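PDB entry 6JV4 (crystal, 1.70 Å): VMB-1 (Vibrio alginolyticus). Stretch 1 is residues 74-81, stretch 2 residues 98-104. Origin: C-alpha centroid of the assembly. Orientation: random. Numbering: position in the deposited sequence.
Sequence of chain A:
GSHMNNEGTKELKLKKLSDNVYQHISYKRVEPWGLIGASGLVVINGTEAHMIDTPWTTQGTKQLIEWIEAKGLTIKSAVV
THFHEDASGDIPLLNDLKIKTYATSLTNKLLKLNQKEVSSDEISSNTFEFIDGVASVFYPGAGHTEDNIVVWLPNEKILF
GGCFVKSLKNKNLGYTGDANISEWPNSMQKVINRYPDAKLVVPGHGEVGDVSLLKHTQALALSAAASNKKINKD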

# COMPACT_ATOMS: atom_id res chain seq x y z
N THR A 74 -3.07 -13.06 -16.00
CA THR A 74 -2.36 -11.94 -16.64
C THR A 74 -2.20 -10.80 -15.61
O THR A 74 -3.22 -10.32 -15.09
CB THR A 74 -3.12 -11.40 -17.85
OG1 THR A 74 -3.20 -12.52 -18.73
CG2 THR A 74 -2.41 -10.29 -18.58
N ILE A 75 -0.97 -10.36 -15.40
CA ILE A 75 -0.74 -9.18 -14.53
C ILE A 75 -1.03 -7.93 -15.36
O ILE A 75 -0.24 -7.58 -16.26
CB ILE A 75 0.67 -9.26 -13.90
CG1 ILE A 75 1.01 -7.95 -13.18
CG2 ILE A 75 1.75 -9.64 -14.92
CD1 ILE A 75 0.18 -7.69 -11.96
N LYS A 76 -2.15 -7.27 -15.07
CA LYS A 76 -2.75 -6.16 -15.85
C LYS A 76 -2.22 -4.81 -15.38
O LYS A 76 -1.96 -3.92 -16.22
CB LYS A 76 -4.28 -6.14 -15.75
CG LYS A 76 -4.97 -6.99 -16.79
CD LYS A 76 -4.73 -6.50 -18.21
CE LYS A 76 -5.32 -7.42 -19.26
NZ LYS A 76 -5.10 -6.88 -20.62
N SER A 77 -2.16 -4.60 -14.08
CA SER A 77 -1.77 -3.25 -13.62
C SER A 77 -1.34 -3.33 -12.17
O SER A 77 -1.60 -4.32 -11.53
CB SER A 77 -2.88 -2.26 -13.81
OG SER A 77 -3.95 -2.50 -12.88
N ALA A 78 -0.68 -2.27 -11.71
CA ALA A 78 -0.31 -2.09 -10.30
C ALA A 78 -0.65 -0.66 -9.92
O ALA A 78 -0.50 0.26 -10.76
CB ALA A 78 1.14 -2.38 -10.10
N VAL A 79 -1.01 -0.46 -8.66
CA VAL A 79 -1.13 0.88 -8.07
C VAL A 79 -0.13 0.96 -6.92
O VAL A 79 0.07 -0.05 -6.19
CB VAL A 79 -2.56 1.21 -7.59
CG1 VAL A 79 -3.04 0.26 -6.49
CG2 VAL A 79 -2.68 2.66 -7.13
N VAL A 80 0.55 2.09 -6.80
CA VAL A 80 1.54 2.29 -5.70
C VAL A 80 0.95 3.31 -4.74
O VAL A 80 0.33 4.30 -5.20
CB VAL A 80 2.93 2.71 -6.23
CG1 VAL A 80 3.45 1.68 -7.21
CG2 VAL A 80 2.96 4.08 -6.82
N THR A 81 1.05 3.05 -3.45
CA THR A 81 0.27 3.81 -2.45
C THR A 81 1.07 4.96 -1.87
O THR A 81 0.42 5.78 -1.16
CB THR A 81 -0.38 2.88 -1.43
OG1 THR A 81 0.61 2.15 -0.71
CG2 THR A 81 -1.38 1.98 -2.12
N LYS A 98 5.69 -3.52 -19.58
CA LYS A 98 4.44 -2.93 -20.09
C LYS A 98 3.25 -3.36 -19.21
O LYS A 98 2.15 -3.57 -19.72
CB LYS A 98 4.28 -3.31 -21.58
CG LYS A 98 5.54 -3.00 -22.39
CD LYS A 98 5.25 -2.37 -23.73
CE LYS A 98 6.53 -2.08 -24.50
NZ LYS A 98 6.56 -2.84 -25.77
N ILE A 99 3.47 -3.45 -17.90
CA ILE A 99 2.38 -3.59 -16.90
C ILE A 99 2.01 -2.16 -16.49
O ILE A 99 2.93 -1.43 -16.11
CB ILE A 99 2.85 -4.45 -15.72
CG1 ILE A 99 3.22 -5.86 -16.15
CG2 ILE A 99 1.80 -4.46 -14.60
CD1 ILE A 99 4.00 -6.62 -15.11
N LYS A 100 0.76 -1.74 -16.66
CA LYS A 100 0.37 -0.34 -16.36
C LYS A 100 0.61 -0.09 -14.86
O LYS A 100 0.33 -0.98 -14.06
CB LYS A 100 -1.10 -0.04 -16.65
CG LYS A 100 -1.54 -0.24 -18.10
CD LYS A 100 -2.84 0.47 -18.45
CE LYS A 100 -3.08 0.50 -19.95
NZ LYS A 100 -3.33 1.89 -20.41
N THR A 101 1.21 1.04 -14.57
CA THR A 101 1.44 1.49 -13.18
C THR A 101 0.61 2.73 -12.95
O THR A 101 0.63 3.67 -13.75
CB THR A 101 2.92 1.69 -12.89
OG1 THR A 101 3.48 2.59 -13.86
CG2 THR A 101 3.69 0.39 -12.89
N TYR A 102 -0.05 2.77 -11.80
CA TYR A 102 -0.90 3.91 -11.44
C TYR A 102 -0.37 4.57 -10.18
O TYR A 102 0.02 3.86 -9.26
CB TYR A 102 -2.31 3.44 -11.13
CG TYR A 102 -3.11 3.08 -12.35
CD1 TYR A 102 -3.95 4.01 -12.95
CD2 TYR A 102 -2.94 1.86 -12.95
CE1 TYR A 102 -4.66 3.69 -14.10
CE2 TYR A 102 -3.65 1.52 -14.10
CZ TYR A 102 -4.52 2.44 -14.65
OH TYR A 102 -5.21 2.06 -15.76
N ALA A 103 -0.31 5.89 -10.19
CA ALA A 103 0.09 6.70 -9.03
C ALA A 103 -0.66 8.00 -9.10
O ALA A 103 -0.95 8.45 -10.24
CB ALA A 103 1.59 6.91 -8.98
N THR A 104 -0.89 8.64 -7.97
CA THR A 104 -1.51 9.97 -8.01
C THR A 104 -0.50 10.99 -8.53
O THR A 104 0.73 10.76 -8.55
CB THR A 104 -2.06 10.44 -6.66
OG1 THR A 104 -0.93 10.77 -5.85
CG2 THR A 104 -2.95 9.44 -5.97
O HOH W 1 -1.06 -3.63 -18.58
O HOH W 2 -0.17 7.11 -5.60

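The apolar part of the contact is divided between the faces of a two-stranded parallel ladder, in which Ser-77, Ala-78 and Val-79 pair with Lys-100, Thr-101 and Tyr-102 at CA-CA distances of 4.5, 4.9 and 4.5 Å. Ile-99, with chi1 m and chi2 t, places its CD1 3.8 Å from CG2 of Ile-75, while its own CG2 lies 3.9 Å from CA of Ser-77; Ile-99 is buried, and the other stretch covers 71 Å² of the whole residue. Further along, CG2 of Val-80 meets CB of Ala-103 at 3.8 Å, a close fit between two small buried side chains. On the face shared by Ser-77, Val-79, Lys-100 and Tyr-102, CG2 of Val-79 is 4.1 Å from CB of Tyr-102. The tyrosine ring receives Ser-77 at its edge, CB to CE2 3.9 Å, and the small serine side chain fits beside it; Ser-77 OG is hydrogen-bonded elsewhere in the structure.

Backbone hydrogen bonds fix the register. Ala-78 N donates to Lys-100 O (2.9 Å, 151°), Tyr-102 N to Ala-78 O (2.8 Å, 145°), and Val-80 N to Tyr-102 O (3.1 Å, 163°). Ala-78 thus uses both its amide and its carbonyl, bonding to residues flanking Thr-101, as a parallel bridge requires. The same acceptors take CA-H...O contacts, including Ser-77 CA to Lys-100 O at 3.1 Å.

Water continues the ladder at both ends. Near Lys-76, where the direct separation from O to Lys-100 N is 3.5 Å, water 1 donates to Lys-76 O (2.5 Å) and accepts from Lys-100 N (3.3 Å). Water 2 donates to Val-80 O and accepts from Thr-104 N, each at 2.9 Å. At the exposed margin, the end of the Lys-100 side chain leads away, leaving its aliphatic base, CB 4.0 Å from Ser-77 CB, in the contact.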